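Local coordinates for protein mandelate racemase/muconate lactonizing enzyme (Roseovarius nubinhibens, PDB 2QDD) that binds magnesium and probably catalyses a reaction of the mandelate racemase/muconate lactonizing type within the enolase superfamily, its substrate being unknown, at residues F249-L253 / Q279-F283; L226-A230 / A254-A260; L33-Y37 / G64-R68; S101-P106 / P268-G273. All blocks are in the same frame, centred on the assembly; numbering follows the deposited sequence.

Interaction 1: residues F249-L253 / Q279-F283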
# COMPACT_ATOMS: atom_id res chain seq x y z
N PHE A 249 13.86 -10.37 -16.63
CA PHE A 249 12.61 -10.94 -16.11
C PHE A 249 12.03 -10.15 -14.94
O PHE A 249 10.81 -9.96 -14.86
CB PHE A 249 12.80 -12.41 -15.73
CG PHE A 249 11.54 -13.07 -15.21
CD1 PHE A 249 10.47 -13.34 -16.06
CD2 PHE A 249 11.42 -13.41 -13.86
CE1 PHE A 249 9.31 -13.94 -15.59
CE2 PHE A 249 10.26 -14.01 -13.38
CZ PHE A 249 9.21 -14.28 -14.24
N SER A 250 12.90 -9.67 -14.06
CA SER A 250 12.49 -8.91 -12.88
C SER A 250 11.83 -7.57 -13.20
O SER A 250 11.00 -7.09 -12.42
CB SER A 250 13.69 -8.69 -11.95
OG SER A 250 14.64 -7.84 -12.56
N ASP A 251 12.18 -6.99 -14.35
CA ASP A 251 11.49 -5.81 -14.88
C ASP A 251 10.07 -6.10 -15.33
O ASP A 251 9.21 -5.22 -15.27
CB ASP A 251 12.28 -5.18 -16.04
CG ASP A 251 13.68 -4.73 -15.63
OD1 ASP A 251 14.59 -4.76 -16.49
OD2 ASP A 251 13.87 -4.33 -14.46
N HIS A 252 9.82 -7.33 -15.79
CA HIS A 252 8.49 -7.76 -16.21
C HIS A 252 7.60 -8.03 -15.01
O HIS A 252 6.43 -7.64 -14.98
CB HIS A 252 8.58 -9.00 -17.11
CG HIS A 252 9.29 -8.75 -18.40
ND1 HIS A 252 10.67 -8.72 -18.50
CD2 HIS A 252 8.82 -8.50 -19.64
CE1 HIS A 252 11.01 -8.47 -19.75
NE2 HIS A 252 9.91 -8.33 -20.47
N LEU A 253 8.19 -8.71 -14.02
CA LEU A 253 7.64 -8.88 -12.68
C LEU A 253 7.26 -7.56 -12.01
O LEU A 253 6.20 -7.47 -11.39
CB LEU A 253 8.67 -9.60 -11.81
CG LEU A 253 8.27 -10.87 -11.07
CD1 LEU A 253 7.50 -11.83 -11.96
CD2 LEU A 253 9.51 -11.54 -10.49
N GLN A 279 10.63 -17.77 -21.22
CA GLN A 279 10.19 -17.58 -19.84
C GLN A 279 9.28 -16.36 -19.67
O GLN A 279 8.24 -16.44 -19.01
CB GLN A 279 11.37 -17.49 -18.86
CG GLN A 279 10.91 -17.53 -17.38
CD GLN A 279 11.95 -17.06 -16.36
OE1 GLN A 279 11.84 -17.39 -15.18
NE2 GLN A 279 12.93 -16.27 -16.80
N ILE A 280 9.66 -15.25 -20.29
CA ILE A 280 8.85 -14.03 -20.36
C ILE A 280 7.51 -14.24 -21.10
O ILE A 280 6.46 -13.79 -20.63
CB ILE A 280 9.65 -12.87 -20.99
CG1 ILE A 280 10.82 -12.51 -20.07
CG2 ILE A 280 8.77 -11.64 -21.25
CD1 ILE A 280 11.97 -11.85 -20.79
N ARG A 281 7.57 -14.95 -22.22
CA ARG A 281 6.38 -15.30 -23.00
C ARG A 281 5.37 -16.08 -22.16
O ARG A 281 4.18 -15.76 -22.15
CB ARG A 281 6.77 -16.11 -24.24
CG ARG A 281 5.65 -16.23 -25.29
CD ARG A 281 4.78 -17.48 -25.10
NE ARG A 281 5.54 -18.73 -25.02
CZ ARG A 281 5.91 -19.46 -26.08
NH1 ARG A 281 5.61 -19.04 -27.30
NH2 ARG A 281 6.57 -20.59 -25.91
N ASP A 282 5.87 -17.12 -21.49
CA ASP A 282 5.06 -17.97 -20.63
C ASP A 282 4.49 -17.21 -19.43
O ASP A 282 3.35 -17.47 -19.02
CB ASP A 282 5.90 -19.16 -20.14
CG ASP A 282 6.17 -20.19 -21.25
OD1 ASP A 282 5.66 -20.05 -22.39
OD2 ASP A 282 6.89 -21.17 -20.96
N PHE A 283 5.28 -16.30 -18.86
CA PHE A 283 4.79 -15.39 -17.83
C PHE A 283 3.63 -14.54 -18.35
O PHE A 283 2.60 -14.42 -17.69
CB PHE A 283 5.91 -14.50 -17.28
CG PHE A 283 5.45 -13.52 -16.24
CD1 PHE A 283 5.32 -12.17 -16.54
CD2 PHE A 283 5.16 -13.94 -14.95
CE1 PHE A 283 4.88 -11.26 -15.59
CE2 PHE A 283 4.72 -13.04 -13.99
CZ PHE A 283 4.59 -11.70 -14.30

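Interaction 2: residues L226-A230 / A254-A260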
# COMPACT_ATOMS: atom_id res chain seq x y z
N LEU A 226 9.94 2.61 -16.72
CA LEU A 226 8.77 1.92 -16.19
C LEU A 226 7.97 2.76 -15.19
O LEU A 226 6.74 2.82 -15.30
CB LEU A 226 9.19 0.58 -15.57
CG LEU A 226 8.16 -0.23 -14.78
CD1 LEU A 226 7.04 -0.65 -15.68
CD2 LEU A 226 8.81 -1.44 -14.15
N ASP A 227 8.66 3.39 -14.24
CA ASP A 227 8.08 4.34 -13.28
C ASP A 227 7.22 5.43 -13.92
O ASP A 227 6.11 5.70 -13.48
CB ASP A 227 9.19 5.01 -12.46
CG ASP A 227 9.25 4.51 -11.03
OD1 ASP A 227 10.27 3.90 -10.67
OD2 ASP A 227 8.27 4.73 -10.27
N GLN A 228 7.77 6.04 -14.96
CA GLN A 228 7.08 7.09 -15.69
C GLN A 228 5.88 6.54 -16.45
O GLN A 228 4.83 7.17 -16.50
CB GLN A 228 8.05 7.78 -16.65
CG GLN A 228 8.99 8.77 -16.00
CD GLN A 228 10.05 9.27 -16.96
OE1 GLN A 228 9.77 9.55 -18.12
NE2 GLN A 228 11.28 9.36 -16.47
N CYS A 229 6.05 5.36 -17.05
CA CYS A 229 4.99 4.70 -17.81
C CYS A 229 3.80 4.26 -16.95
O CYS A 229 2.65 4.40 -17.37
CB CYS A 229 5.56 3.52 -18.61
SG CYS A 229 6.48 4.01 -20.09
N ALA A 230 4.10 3.75 -15.76
CA ALA A 230 3.09 3.35 -14.78
C ALA A 230 2.30 4.55 -14.23
O ALA A 230 1.11 4.43 -13.92
CB ALA A 230 3.75 2.58 -13.64
N ALA A 254 8.13 -6.56 -12.13
CA ALA A 254 7.86 -5.20 -11.68
C ALA A 254 6.70 -4.53 -12.42
O ALA A 254 5.84 -3.92 -11.79
CB ALA A 254 9.12 -4.34 -11.78
N ALA A 255 6.69 -4.65 -13.75
CA ALA A 255 5.61 -4.11 -14.58
C ALA A 255 4.26 -4.71 -14.21
O ALA A 255 3.25 -4.01 -14.12
CB ALA A 255 5.90 -4.34 -16.07
N TRP A 256 4.26 -6.03 -13.97
CA TRP A 256 3.05 -6.76 -13.58
C TRP A 256 2.47 -6.30 -12.23
O TRP A 256 1.27 -6.05 -12.13
CB TRP A 256 3.30 -8.27 -13.59
CG TRP A 256 2.15 -9.02 -13.03
CD1 TRP A 256 0.97 -9.31 -13.66
CD2 TRP A 256 2.03 -9.53 -11.69
NE1 TRP A 256 0.13 -9.99 -12.80
CE2 TRP A 256 0.76 -10.13 -11.59
CE3 TRP A 256 2.88 -9.54 -10.58
CZ2 TRP A 256 0.31 -10.74 -10.41
CZ3 TRP A 256 2.43 -10.14 -9.40
CH2 TRP A 256 1.16 -10.73 -9.33
N SER A 257 3.32 -6.21 -11.21
CA SER A 257 2.88 -5.87 -9.86
C SER A 257 2.47 -4.40 -9.67
O SER A 257 1.70 -4.09 -8.76
CB SER A 257 3.91 -6.29 -8.81
OG SER A 257 5.17 -5.68 -9.06
N ARG A 258 2.97 -3.52 -10.54
CA ARG A 258 2.54 -2.12 -10.57
C ARG A 258 1.25 -1.92 -11.37
O ARG A 258 0.63 -0.86 -11.27
CB ARG A 258 3.63 -1.22 -11.16
CG ARG A 258 4.85 -1.01 -10.30
CD ARG A 258 6.03 -0.57 -11.16
NE ARG A 258 7.09 0.06 -10.39
CZ ARG A 258 7.16 1.37 -10.13
NH1 ARG A 258 8.17 1.84 -9.42
NH2 ARG A 258 6.21 2.20 -10.56
N GLY A 259 0.87 -2.91 -12.16
CA GLY A 259 -0.24 -2.77 -13.12
C GLY A 259 0.04 -1.80 -14.25
O GLY A 259 -0.86 -1.08 -14.69
N ALA A 260 1.28 -1.79 -14.73
CA ALA A 260 1.80 -0.73 -15.60
C ALA A 260 1.37 -0.88 -17.05
O ALA A 260 1.47 0.07 -17.83
CB ALA A 260 3.31 -0.68 -15.52
O HOH W 1 4.99 5.22 -10.80
O HOH W 2 -0.03 1.75 -13.16

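Interaction 3: residues L33-Y37 / G64-R68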
# COMPACT_ATOMS: atom_id res chain seq x y z
N LEU A 33 23.22 -1.05 -40.59
CA LEU A 33 23.24 -1.82 -39.36
C LEU A 33 24.50 -2.68 -39.27
O LEU A 33 24.96 -3.23 -40.26
CB LEU A 33 21.99 -2.70 -39.24
CG LEU A 33 20.63 -2.02 -39.08
CD1 LEU A 33 19.55 -3.07 -38.88
CD2 LEU A 33 20.60 -1.03 -37.93
N ASP A 34 25.05 -2.77 -38.06
CA ASP A 34 26.21 -3.60 -37.77
C ASP A 34 25.68 -4.92 -37.21
O ASP A 34 25.38 -5.02 -36.01
CB ASP A 34 27.12 -2.87 -36.77
CG ASP A 34 28.37 -3.66 -36.37
OD1 ASP A 34 29.36 -3.02 -35.99
OD2 ASP A 34 28.36 -4.91 -36.40
N SER A 35 25.58 -5.92 -38.08
CA SER A 35 25.11 -7.24 -37.68
C SER A 35 26.27 -8.18 -37.41
O SER A 35 27.29 -8.14 -38.09
CB SER A 35 24.22 -7.83 -38.77
OG SER A 35 23.65 -9.05 -38.33
N THR A 36 26.10 -9.02 -36.40
CA THR A 36 27.02 -10.10 -36.12
C THR A 36 26.31 -11.42 -36.38
O THR A 36 25.24 -11.67 -35.81
CB THR A 36 27.49 -10.03 -34.65
OG1 THR A 36 28.12 -8.77 -34.41
CG2 THR A 36 28.48 -11.13 -34.34
N TYR A 37 26.89 -12.24 -37.26
CA TYR A 37 26.56 -13.66 -37.35
C TYR A 37 27.54 -14.49 -36.53
O TYR A 37 28.75 -14.24 -36.57
CB TYR A 37 26.59 -14.15 -38.80
CG TYR A 37 25.32 -13.96 -39.60
CD1 TYR A 37 24.99 -14.85 -40.62
CD2 TYR A 37 24.45 -12.89 -39.35
CE1 TYR A 37 23.83 -14.68 -41.37
CE2 TYR A 37 23.29 -12.72 -40.09
CZ TYR A 37 22.98 -13.62 -41.10
OH TYR A 37 21.83 -13.46 -41.84
N GLY A 64 27.28 -3.09 -31.97
CA GLY A 64 28.10 -4.02 -32.76
C GLY A 64 29.51 -4.34 -32.26
O GLY A 64 29.81 -5.52 -32.03
N PRO A 65 30.37 -3.32 -32.09
CA PRO A 65 31.71 -3.59 -31.55
C PRO A 65 31.71 -4.21 -30.15
O PRO A 65 32.57 -5.05 -29.85
CB PRO A 65 32.37 -2.21 -31.53
CG PRO A 65 31.60 -1.39 -32.50
CD PRO A 65 30.20 -1.89 -32.40
N GLY A 66 30.75 -3.84 -29.31
CA GLY A 66 30.59 -4.46 -27.99
C GLY A 66 30.12 -5.90 -28.04
O GLY A 66 30.48 -6.70 -27.17
N LEU A 67 29.32 -6.22 -29.05
CA LEU A 67 28.82 -7.58 -29.25
C LEU A 67 29.96 -8.55 -29.55
O LEU A 67 30.05 -9.62 -28.94
CB LEU A 67 27.77 -7.61 -30.37
CG LEU A 67 26.57 -8.55 -30.22
CD1 LEU A 67 25.38 -8.05 -31.04
CD2 LEU A 67 26.90 -9.99 -30.57
N ARG A 68 30.83 -8.15 -30.46
CA ARG A 68 32.00 -8.96 -30.82
C ARG A 68 33.04 -9.04 -29.71
O ARG A 68 33.62 -10.11 -29.50
CB ARG A 68 32.60 -8.46 -32.13
CG ARG A 68 31.70 -8.73 -33.34
CD ARG A 68 32.29 -8.20 -34.63
NE ARG A 68 32.24 -6.74 -34.71
CZ ARG A 68 31.23 -6.04 -35.20
NH1 ARG A 68 30.15 -6.66 -35.66
NH2 ARG A 68 31.29 -4.72 -35.24

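Interaction 4: residues S101-P106 / P268-G273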
# COMPACT_ATOMS: atom_id res chain seq x y z
N SER A 101 22.98 -8.57 -22.57
CA SER A 101 21.99 -9.47 -23.14
C SER A 101 22.10 -9.54 -24.67
O SER A 101 21.80 -10.57 -25.26
CB SER A 101 20.58 -9.05 -22.72
OG SER A 101 20.34 -7.69 -23.03
N TYR A 102 22.56 -8.45 -25.27
CA TYR A 102 22.82 -8.38 -26.71
C TYR A 102 23.95 -9.27 -27.21
O TYR A 102 23.93 -9.72 -28.35
CB TYR A 102 23.07 -6.93 -27.13
CG TYR A 102 24.36 -6.28 -26.65
CD1 TYR A 102 25.41 -6.04 -27.54
CD2 TYR A 102 24.51 -5.87 -25.32
CE1 TYR A 102 26.59 -5.42 -27.11
CE2 TYR A 102 25.69 -5.26 -24.89
CZ TYR A 102 26.72 -5.03 -25.79
OH TYR A 102 27.88 -4.41 -25.36
N VAL A 103 24.93 -9.53 -26.34
CA VAL A 103 26.00 -10.49 -26.60
C VAL A 103 25.46 -11.91 -26.53
O VAL A 103 25.83 -12.77 -27.34
CB VAL A 103 27.17 -10.32 -25.59
CG1 VAL A 103 28.21 -11.43 -25.74
CG2 VAL A 103 27.83 -8.95 -25.77
N LYS A 104 24.55 -12.14 -25.58
CA LYS A 104 24.12 -13.47 -25.21
C LYS A 104 23.12 -14.08 -26.18
O LYS A 104 23.05 -15.31 -26.31
CB LYS A 104 23.53 -13.46 -23.80
CG LYS A 104 24.59 -13.58 -22.74
CD LYS A 104 24.18 -12.86 -21.50
CE LYS A 104 25.28 -12.96 -20.47
NZ LYS A 104 24.83 -12.32 -19.20
N SER A 105 22.36 -13.22 -26.86
CA SER A 105 21.26 -13.64 -27.73
C SER A 105 21.67 -14.48 -28.96
O SER A 105 21.06 -15.51 -29.22
CB SER A 105 20.37 -12.45 -28.12
OG SER A 105 19.33 -12.82 -29.01
N PRO A 106 22.72 -14.04 -29.72
CA PRO A 106 23.12 -14.98 -30.79
C PRO A 106 23.75 -16.31 -30.34
O PRO A 106 23.61 -17.30 -31.06
CB PRO A 106 24.12 -14.17 -31.62
CG PRO A 106 24.66 -13.17 -30.69
CD PRO A 106 23.53 -12.80 -29.79
N PRO A 268 14.40 -10.84 -28.36
CA PRO A 268 15.52 -11.66 -27.90
C PRO A 268 16.84 -10.90 -27.66
O PRO A 268 17.52 -11.16 -26.67
CB PRO A 268 15.69 -12.69 -29.02
CG PRO A 268 14.35 -12.80 -29.63
CD PRO A 268 13.76 -11.43 -29.55
N ASN A 269 17.18 -9.97 -28.55
CA ASN A 269 18.38 -9.15 -28.38
C ASN A 269 18.33 -8.16 -27.21
O ASN A 269 19.37 -7.76 -26.70
CB ASN A 269 18.77 -8.44 -29.68
CG ASN A 269 20.27 -8.13 -29.76
OD1 ASN A 269 20.70 -7.00 -29.55
ND2 ASN A 269 21.07 -9.15 -30.06
N ARG A 270 17.13 -7.79 -26.78
CA ARG A 270 16.96 -7.03 -25.53
C ARG A 270 17.04 -7.92 -24.27
O ARG A 270 17.64 -7.52 -23.27
CB ARG A 270 15.67 -6.21 -25.56
CG ARG A 270 15.40 -5.40 -24.29
CD ARG A 270 14.26 -4.38 -24.43
NE ARG A 270 13.14 -4.80 -25.27
CZ ARG A 270 12.18 -5.66 -24.92
NH1 ARG A 270 12.18 -6.23 -23.73
NH2 ARG A 270 11.20 -5.94 -25.78
N VAL A 271 16.44 -9.11 -24.33
CA VAL A 271 16.28 -9.94 -23.13
C VAL A 271 17.33 -11.04 -22.96
O VAL A 271 17.43 -11.65 -21.89
CB VAL A 271 14.84 -10.51 -22.97
CG1 VAL A 271 13.81 -9.39 -23.01
CG2 VAL A 271 14.54 -11.56 -24.05
N GLY A 272 18.10 -11.31 -24.01
CA GLY A 272 19.24 -12.21 -23.91
C GLY A 272 19.05 -13.59 -24.50
O GLY A 272 19.70 -14.55 -24.07
N GLY A 273 18.18 -13.69 -25.49
CA GLY A 273 18.03 -14.93 -26.24
C GLY A 273 16.65 -15.54 -26.16
O GLY A 273 15.71 -14.91 -25.67
O HOH W 3 19.52 -11.47 -31.30

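Interaction 1: residues F249-L253 / Q279-F283
Two nearly parallel helices, their short axes 10.6 Å apart and 14° from alignment, meet here through aromatic and aliphatic side chains, without a hydrogen bond between the two segments. Gln279 opens the second segment and lays its terminal amide over one face of the Phe249 ring. One residue on, Ile280 sits closest to the first helix in backbone terms, its CA 6.5 Å from the CA of Phe249. It serves two rings: CG1 of Ile280 lies 4.1 Å from CD1 of Phe249, at that ring's edge, while CG2 of Ile280 stands 3.8 Å from the centroid of the His252 imidazole, a CH-pi contact over the face. The imidazole's polar partner is the carbonyl of Glu248. Arg281 and Asp282 instead form a salt bridge with each other, NE of Arg281 2.9 Å from OD1 of Asp282. Phe283, a turn after Gln279, receives the edge of Phe249 on its face in a T-shaped stack, centroids 5.5 Å apart and planes at 80°; CE2 of Phe283 also touches CD1 of Leu253 at 3.6 Å. Such side-by-side parallel helices, following successive strands 240-242 and 263-266, belong to the outer helical layer of the (β/α)7β-barrel of the enolase superfamily.

Interaction 2: residues L226-A230 / A254-A260
Leu226 fills the space between helices 226-233 and 249-258, barrel neighbours that follow strands 218-220 and 240-242; their short axes cross at -25°, 10.8 Å apart. Its t, p rotamer spreads the two methyls along the partner: CD2 of Leu226 rests 3.8 Å from CB of Ala254, while CD1 of Leu226 lies 3.9 Å from CB of Ala255 and 3.7 Å from CB of Ala260. One turn later Ala230 brings its CB to 3.8 Å from CB of Ala260, and their CA atoms are 4.4 Å apart. Gly259, with phi 67°, ends helix 249-258 in a Schellman motif and returns Ala260 to this interface. Asp227 starts with its CA-to-CB bond away from the partner, yet its off-rotamer chi1 of -107° swings the carboxylate round. Arg258, extended through chi2 and chi3, meets it: NH1 of Arg258 is 3.0 Å from OD2 of Asp227, a salt bridge whose hydrogen bonds are weak. Water 1 accepts from NH2 of Arg258 (3.3 Å) and donates to O of Asp227 (2.9 Å). Asp227 also packs on Trp256 of a neighbouring subunit. Small alanines round one leucine thus make a close apolar seam, with a weakly hydrogen-bonded ion pair along its edge.

Interaction 3: residues L33-Y37 / G64-R68
Charge pairing dominates the contact between strand 33-37 and the first turn of helix 64-78. The carboxylate of Asp34 and the guanidinium of Arg68 form a bidentate salt bridge with two well-directed hydrogen bonds, NH1 of Arg68 to OD2 of Asp34 at 2.6 Å and NH2 of Arg68 to OD1 of Asp34 at 2.7 Å. The CA-to-CB bond of Asp34 points toward the helix, whereas Arg68 leaves its backbone sideways and folds back through chi3 in m. Thr36 OG1 lies 3.2 Å from NH1 of Arg68. Close packing of side chain on backbone follows: OD1 of Asp34 lies 3.6 Å from CA of Gly64, where a CB would collide with that oxygen, so the glycine lets the helix start come up to the strand. Apolar contact is slight, CB of Thr36 meeting CD2 of Leu67 at 4.1 Å. The short axes run within 16° of each other, 8.5 Å apart. Strand 29-42 lies between 5-22 and 47-52 in the antiparallel sheet of the N-terminal domain, and Ser35, directed away from the helix, bonds to Glu51 on 47-52. Leu67 reaches Tyr102 and Pro106, placing helix 64-78 between this sheet and helix 101-119.

Interaction 4: residues S101-P106 / P268-G273
Asn269, Ser105 and Ser101 lose the most surface in this buried contact. Asn269 reaches across with its amide, and ND2 of Asn269 gives a weak hydrogen bond to O of Tyr102 (3.4 Å). Water 3 joins Asn269 to Ser105, accepting from ND2 of Asn269 at 3.1 Å and from OG of Ser105 at 2.7 Å. Ser105 sits against the backbone, its CB 3.6 Å from N of Gly273. Ser101 donates from OG to O of Arg270 at 2.7 Å, while its carbonyl O takes a CA-H...O contact from CA of Gly272 at 3.3 Å; a CB on Gly272, where phi is 104°, would crowd Ser101. The guanidinium of Arg270 bonds to O of Leu246 and forms a salt bridge with Asp243, a magnesium-binding residue, though no metal is bound to this chain here. The contact seats the start of helix 101-119, from the N-terminal domain, on short helix 268-271, between barrel strand 263-266 and helix 274-287; helix 64-78 packs against Tyr102 and Pro106.

From the N terminus, interaction 3 closes first, joining strand 29-42 to helix 64-78 within the N-terminal domain before any other contact opens. Interaction 4 opens next, at residues 101-106, and spans 161 residues to 268-273, tying that domain to the barrel; Leu67 touching Tyr102 continues it into interaction 3. Inside its long loop, interaction 2 is nested, linking helix 226-233 to helix 249-258. Interaction 1 opens at 249-253, before interaction 2 closes, and ends at 279-283, so it crosses both interactions 2 and 4. It shares helix 249-258 with interaction 2, where Phe283 meets Trp256, and touches interaction 4 through Ile280 and Val271. Three successive barrel helices, 226-233, 249-258 and 274-287, are thereby joined.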